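Local coordinates for mandelate racemase/muconate lactonizing enzyme family protein (Bradyrhizobium sp. ORS 278, PDB 3TOY), which belongs to the enolase superfamily, with a capping N-terminal domain and a barrel-shaped C-terminal domain that binds a calcium ion, at residues A186-G191 / M217-Q222; L241-E246 / F290-L295. One frame throughout, in Å; residues are numbered along the deposited sequence.

Contact 1 (A186-G191 / M217-Q222). With CA (calcium ion), chain E; ACT (acetate ion), chain F.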
loop_
_atom_site.group_PDB
_atom_site.type_symbol
_atom_site.label_atom_id
_atom_site.label_comp_id
_atom_site.label_asym_id
_atom_site.label_seq_id
_atom_site.Cartn_x
_atom_site.Cartn_y
_atom_site.Cartn_z
ATOM N N ALA A 186 -16.531 19.790 30.592
ATOM C CA ALA A 186 -16.238 18.470 30.047
ATOM C C ALA A 186 -16.088 17.483 31.201
ATOM O O ALA A 186 -15.444 17.802 32.203
ATOM C CB ALA A 186 -14.957 18.529 29.201
ATOM N N ILE A 187 -16.697 16.299 31.053
ATOM C CA ILE A 187 -16.731 15.236 32.060
ATOM C C ILE A 187 -16.359 13.896 31.411
ATOM O O ILE A 187 -16.879 13.575 30.346
ATOM C CB ILE A 187 -18.166 15.050 32.609
ATOM C CG1 ILE A 187 -18.666 16.348 33.263
ATOM C CG2 ILE A 187 -18.206 13.942 33.628
ATOM C CD1 ILE A 187 -17.860 16.722 34.489
ATOM N N LYS A 188 -15.501 13.112 32.059
ATOM C CA LYS A 188 -15.205 11.754 31.581
ATOM C C LYS A 188 -15.715 10.724 32.568
ATOM O O LYS A 188 -15.571 10.888 33.783
ATOM C CB LYS A 188 -13.710 11.544 31.353
ATOM C CG LYS A 188 -13.365 10.141 30.765
ATOM C CD LYS A 188 -11.938 10.127 30.242
ATOM C CE LYS A 188 -10.921 9.960 31.357
ATOM N NZ LYS A 188 -9.528 9.942 30.835
ATOM N N SER A 189 -16.328 9.665 32.049
ATOM C CA SER A 189 -16.710 8.540 32.881
ATOM C C SER A 189 -16.195 7.213 32.291
ATOM O O SER A 189 -15.526 7.219 31.250
ATOM C CB SER A 189 -18.221 8.509 33.051
ATOM O OG SER A 189 -18.572 7.595 34.082
ATOM N N LYS A 190 -16.502 6.098 32.961
ATOM C CA LYS A 190 -15.950 4.787 32.597
ATOM C C LYS A 190 -16.994 3.834 32.048
ATOM O O LYS A 190 -18.163 3.835 32.468
ATOM C CB LYS A 190 -15.289 4.089 33.791
ATOM C CG LYS A 190 -14.336 4.914 34.611
ATOM C CD LYS A 190 -13.110 5.295 33.845
ATOM C CE LYS A 190 -11.871 5.341 34.745
ATOM N NZ LYS A 190 -10.809 6.097 33.992
ATOM N N GLY A 191 -16.555 2.972 31.138
ATOM C CA GLY A 191 -17.422 1.920 30.631
ATOM C C GLY A 191 -16.738 0.580 30.513
ATOM O O GLY A 191 -15.561 0.427 30.854
ATOM N N MET A 217 -16.709 12.327 27.725
ATOM C CA MET A 217 -15.770 11.338 27.221
ATOM C C MET A 217 -16.069 10.011 27.874
ATOM O O MET A 217 -16.558 9.972 29.017
ATOM C CB MET A 217 -14.331 11.749 27.545
ATOM C CG MET A 217 -13.811 12.940 26.746
ATOM S SD MET A 217 -14.346 14.516 27.434
ATOM C CE MET A 217 -12.834 15.507 27.311
ATOM N N LEU A 218 -15.770 8.917 27.171
ATOM C CA LEU A 218 -16.004 7.572 27.727
ATOM C C LEU A 218 -14.732 6.733 27.696
ATOM O O LEU A 218 -14.139 6.566 26.639
ATOM C CB LEU A 218 -17.159 6.875 26.990
ATOM C CG LEU A 218 -17.514 5.439 27.417
ATOM C CD1 LEU A 218 -17.932 5.401 28.898
ATOM C CD2 LEU A 218 -18.650 4.854 26.532
ATOM N N ASP A 219 -14.322 6.214 28.860
ATOM C CA ASP A 219 -13.101 5.446 28.989
ATOM C C ASP A 219 -13.409 3.977 29.250
ATOM O O ASP A 219 -14.014 3.637 30.270
ATOM C CB ASP A 219 -12.260 6.065 30.109
ATOM C CG ASP A 219 -10.902 5.402 30.297
ATOM O OD1 ASP A 219 -10.560 4.443 29.577
ATOM O OD2 ASP A 219 -10.150 5.881 31.175
ATOM N N PHE A 220 -13.022 3.106 28.312
ATOM C CA PHE A 220 -13.241 1.662 28.439
ATOM C C PHE A 220 -12.133 0.954 29.203
ATOM O O PHE A 220 -12.247 -0.245 29.503
ATOM C CB PHE A 220 -13.425 0.982 27.056
ATOM C CG PHE A 220 -14.784 1.199 26.444
ATOM C CD1 PHE A 220 -15.930 0.728 27.080
ATOM C CD2 PHE A 220 -14.921 1.843 25.223
ATOM C CE1 PHE A 220 -17.178 0.914 26.538
ATOM C CE2 PHE A 220 -16.206 2.031 24.647
ATOM C CZ PHE A 220 -17.327 1.558 25.309
ATOM N N ASN A 221 -11.049 1.672 29.502
ATOM C CA ASN A 221 -9.929 1.069 30.235
ATOM C C ASN A 221 -9.487 -0.282 29.679
ATOM O O ASN A 221 -9.228 -1.214 30.435
ATOM C CB ASN A 221 -10.244 0.971 31.742
ATOM C CG ASN A 221 -10.080 2.306 32.443
ATOM O OD1 ASN A 221 -11.058 2.989 32.739
ATOM N ND2 ASN A 221 -8.841 2.712 32.638
ATOM N N GLN A 222 -9.366 -0.377 28.348
ATOM C CA GLN A 222 -8.790 -1.572 27.704
ATOM C C GLN A 222 -9.652 -2.823 27.802
ATOM O O GLN A 222 -9.167 -3.935 27.552
ATOM C CB GLN A 222 -7.417 -1.899 28.277
ATOM C CG GLN A 222 -6.435 -0.717 28.356
ATOM C CD GLN A 222 -5.148 -1.127 29.010
ATOM O OE1 GLN A 222 -4.366 -1.908 28.444
ATOM N NE2 GLN A 222 -4.908 -0.619 30.227
HETATM CA CA CA E . -7.792 6.329 31.155
HETATM C C ACT F . -7.221 5.526 34.469
HETATM O O ACT F . -6.795 6.668 34.773
HETATM O OXT ACT F . -7.976 5.460 33.476
HETATM C CH3 ACT F . -6.852 4.292 35.246
HETATM O O HOH W 1 -7.794 8.179 32.765
HETATM O O HOH W 2 -13.557 1.305 32.502
HETATM O O HOH W 3 -7.965 4.469 29.865
#

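Contact 2 (L241-E246 / F290-L295). With CA (calcium ion), chain E.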
loop_
_atom_site.group_PDB
_atom_site.type_symbol
_atom_site.label_atom_id
_atom_site.label_comp_id
_atom_site.label_asym_id
_atom_site.label_seq_id
_atom_site.Cartn_x
_atom_site.Cartn_y
_atom_site.Cartn_z
ATOM N N LEU A 241 -20.384 12.015 21.928
ATOM C CA LEU A 241 -19.180 11.862 22.758
ATOM C C LEU A 241 -17.966 12.523 22.107
ATOM O O LEU A 241 -17.820 12.519 20.892
ATOM C CB LEU A 241 -18.899 10.375 23.001
ATOM C CG LEU A 241 -20.064 9.634 23.642
ATOM C CD1 LEU A 241 -19.719 8.160 23.824
ATOM C CD2 LEU A 241 -20.351 10.311 24.975
ATOM N N THR A 242 -17.084 13.087 22.925
ATOM C CA THR A 242 -15.897 13.743 22.419
ATOM C C THR A 242 -14.833 12.728 22.018
ATOM O O THR A 242 -14.122 12.934 21.034
ATOM C CB THR A 242 -15.360 14.709 23.489
ATOM O OG1 THR A 242 -16.225 15.849 23.525
ATOM C CG2 THR A 242 -13.920 15.158 23.182
ATOM N N TRP A 243 -14.718 11.655 22.791
ATOM C CA TRP A 243 -13.765 10.576 22.459
ATOM C C TRP A 243 -14.083 9.283 23.182
ATOM O O TRP A 243 -14.826 9.279 24.190
ATOM C CB TRP A 243 -12.308 11.027 22.693
ATOM C CG TRP A 243 -11.784 11.087 24.135
ATOM C CD1 TRP A 243 -11.865 10.122 25.106
ATOM C CD2 TRP A 243 -11.003 12.152 24.690
ATOM N NE1 TRP A 243 -11.188 10.540 26.248
ATOM C CE2 TRP A 243 -10.656 11.783 26.007
ATOM C CE3 TRP A 243 -10.566 13.389 24.195
ATOM C CZ2 TRP A 243 -9.906 12.612 26.832
ATOM C CZ3 TRP A 243 -9.824 14.213 25.024
ATOM C CH2 TRP A 243 -9.493 13.813 26.324
ATOM N N ILE A 244 -13.601 8.181 22.607
ATOM C CA ILE A 244 -13.639 6.871 23.248
ATOM C C ILE A 244 -12.209 6.523 23.601
ATOM O O ILE A 244 -11.343 6.479 22.709
ATOM C CB ILE A 244 -14.131 5.811 22.264
ATOM C CG1 ILE A 244 -15.548 6.180 21.786
ATOM C CG2 ILE A 244 -14.075 4.428 22.916
ATOM C CD1 ILE A 244 -16.648 5.964 22.866
ATOM N N GLU A 245 -11.953 6.204 24.873
ATOM C CA GLU A 245 -10.580 6.092 25.353
ATOM C C GLU A 245 -10.210 4.628 25.630
ATOM O O GLU A 245 -10.995 3.890 26.243
ATOM C CB GLU A 245 -10.453 6.961 26.610
ATOM C CG GLU A 245 -9.099 6.997 27.260
ATOM C CD GLU A 245 -9.081 8.024 28.388
ATOM O OE1 GLU A 245 -9.664 9.122 28.182
ATOM O OE2 GLU A 245 -8.479 7.731 29.449
ATOM N N GLU A 246 -9.023 4.219 25.163
ATOM C CA GLU A 246 -8.515 2.842 25.306
ATOM C C GLU A 246 -9.591 1.772 25.176
ATOM O O GLU A 246 -9.860 1.038 26.126
ATOM C CB GLU A 246 -7.754 2.684 26.630
ATOM C CG GLU A 246 -6.406 3.410 26.657
ATOM C CD GLU A 246 -5.521 2.935 27.813
ATOM O OE1 GLU A 246 -6.032 2.858 28.950
ATOM O OE2 GLU A 246 -4.336 2.618 27.589
ATOM N N PHE A 290 -6.523 10.814 18.801
ATOM C CA PHE A 290 -6.019 11.707 19.841
ATOM C C PHE A 290 -4.997 10.886 20.647
ATOM O O PHE A 290 -5.065 9.647 20.668
ATOM C CB PHE A 290 -7.155 12.069 20.824
ATOM C CG PHE A 290 -8.316 12.851 20.205
ATOM C CD1 PHE A 290 -8.159 13.569 19.027
ATOM C CD2 PHE A 290 -9.546 12.894 20.851
ATOM C CE1 PHE A 290 -9.230 14.295 18.508
ATOM C CE2 PHE A 290 -10.613 13.630 20.338
ATOM C CZ PHE A 290 -10.439 14.334 19.180
ATOM N N ILE A 291 -4.100 11.559 21.375
ATOM C CA ILE A 291 -3.249 10.852 22.332
ATOM C C ILE A 291 -3.273 11.613 23.657
ATOM O O ILE A 291 -3.522 12.808 23.670
ATOM C CB ILE A 291 -1.747 10.694 21.873
ATOM C CG1 ILE A 291 -1.099 12.053 21.589
ATOM C CG2 ILE A 291 -1.663 9.713 20.637
ATOM C CD1 ILE A 291 0.380 11.943 21.288
ATOM N N MET A 292 -2.980 10.895 24.730
ATOM C CA MET A 292 -2.848 11.485 26.064
ATOM C C MET A 292 -1.714 10.802 26.837
ATOM O O MET A 292 -1.958 9.890 27.648
ATOM C CB MET A 292 -4.172 11.373 26.843
ATOM C CG MET A 292 -4.827 9.999 26.857
ATOM S SD MET A 292 -6.457 10.031 27.668
ATOM C CE MET A 292 -5.978 10.039 29.435
ATOM N N PRO A 293 -0.467 11.210 26.566
ATOM C CA PRO A 293 0.643 10.588 27.285
ATOM C C PRO A 293 0.527 10.838 28.800
ATOM O O PRO A 293 -0.095 11.819 29.216
ATOM C CB PRO A 293 1.879 11.292 26.723
ATOM C CG PRO A 293 1.429 11.927 25.421
ATOM C CD PRO A 293 -0.022 12.225 25.588
ATOM N N ASP A 294 1.093 9.916 29.573
ATOM C CA ASP A 294 1.265 10.039 31.025
ATOM C C ASP A 294 2.718 10.432 31.254
ATOM O O ASP A 294 3.646 9.762 30.769
ATOM C CB ASP A 294 0.984 8.667 31.655
ATOM C CG ASP A 294 0.979 8.700 33.186
ATOM O OD1 ASP A 294 1.834 9.412 33.778
ATOM O OD2 ASP A 294 0.120 8.009 33.770
ATOM N N LEU A 295 2.938 11.527 31.970
ATOM C CA LEU A 295 4.305 11.944 32.227
ATOM C C LEU A 295 5.128 10.841 32.904
ATOM O O LEU A 295 6.340 10.844 32.779
ATOM C CB LEU A 295 4.335 13.232 33.066
ATOM C CG LEU A 295 4.039 14.497 32.259
ATOM C CD1 LEU A 295 3.628 15.657 33.192
ATOM C CD2 LEU A 295 5.222 14.903 31.402
HETATM CA CA CA E . -7.792 6.329 31.155
HETATM O O HOH W 3 -7.965 4.469 29.865
HETATM O O HOH W 1 -7.794 8.179 32.765
#

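Contact 1 (A186-G191 / M217-Q222)
Met217 enters the pairing with its backbone N bonded to Ile187 O and its O accepting from Ser189 N, so the strand ending at Asp219 runs parallel to strand 186-190. Its CB packs against the aliphatic part of Lys188, which crosses it at about a right angle (CG of Lys188 to CB of Met217, 3.7 Å), while the bent chain carries Met217 CE back to Ala186 CB at 4.1 Å. Beyond this, the ammonium of Lys188 has Glu245 and Glu341 as salt-bridge partners and donates to water 1, a calcium ligand.

Leu218 faces the other side of the sheet with Ser189, and its CD1 lies 3.6 Å from Gly191 N. Asp219 returns to the Lys188 face. With CG anti to the backbone N (chi1 -176°), its carboxylate runs alongside Lys190, and OD2 both binds calcium at 2.4 Å and takes a salt bridge from Lys190 NZ at 2.9 Å, met from above the carboxylate plane. The other oxygen, OD1, accepts from Asn221 N at 2.8 Å, closing an Asx turn, and from water 3. This division of labour probably fixes the carboxylate's rotation. The backbone pairing ends as Gly191 N donates to Asp219 O.

After the strand, Phe220 sets CD1 3.5 Å from Gly191 C. Asn221 then turns back toward the metal: its ND2 donates a nearly straight bond to acetate OXT, the calcium-bound oxygen that Lys190 NZ also reaches. Helix 196-210 connects the two parallel strands in a beta-alpha-beta unit of the enolase-type C-terminal barrel, with lysines and the first metal carboxylate gathered at the C-terminal ends of its strands, where this superfamily places its active site.

Contact 2 (L241-E246 / F290-L295)
Trp243 and Phe290 meet rim to rim, neither ring over the face of the other, their planes at 75° and Trp243 CE3 3.5 Å from Phe290 CD2. Met217 packs on one face of the indole; Phe290 and Met292 approach obliquely from the other side. Phe290 CE2 also brings the ring edge to the backbone O of Thr242, close to the ring plane. Farther round the same six-membered ring of the indole, Met292 SD stands 4.4 Å from Trp243 CZ2, a Met-aromatic contact. Outside the pair, Tyr160 meets the Trp243 ring and His338 packs edge-to-face with Phe290.

Strands 243-245 and 290-291 are not neighbours in the enolase-type barrel; strand 267-269 lies between them, and its Gln268 touches Trp243, Phe290 and Met292. No backbone hydrogen bond joins the two segments, and side chains make most of the contact, inside the barrel.

Trp243 NE1 donates to the anti lone pair of Glu245 OE1 at 2.8 Å, in a rather bent bond (138°). Glu245, extended beyond CG, sends OE2 on to the calcium at 2.3 Å. The Met292 side chain crosses that of Glu245 at about a right angle, SD 3.4 Å from Glu245 OE1, and its bent end brings CE 3.4 Å from Glu245 OE2.

Contact 1 and contact 2, centres about 9 Å apart, share the barrel sheet, in which strands 215-219 and 243-245 are neighbours, and meet at one calcium site. Contact 1 supplies Asp219 and contact 2 Glu245, while Glu271 is the third carboxylate side chain on the metal. Water 3, a calcium ligand like water 1, donates to both Asp219 and Glu246. A salt bridge from Lys188 NZ to Glu245 OE1, at 2.8 Å, and a probable hydrogen bond from Gln222 N to Glu246 O, at 2.7 Å, join the contacts directly. Farther back along the strands, toward their N-terminal ends, Met217 CG lies 3.4 Å from Trp243 CE2. His321 joins the acetate of contact 1 to Asp294 of segment 290-295.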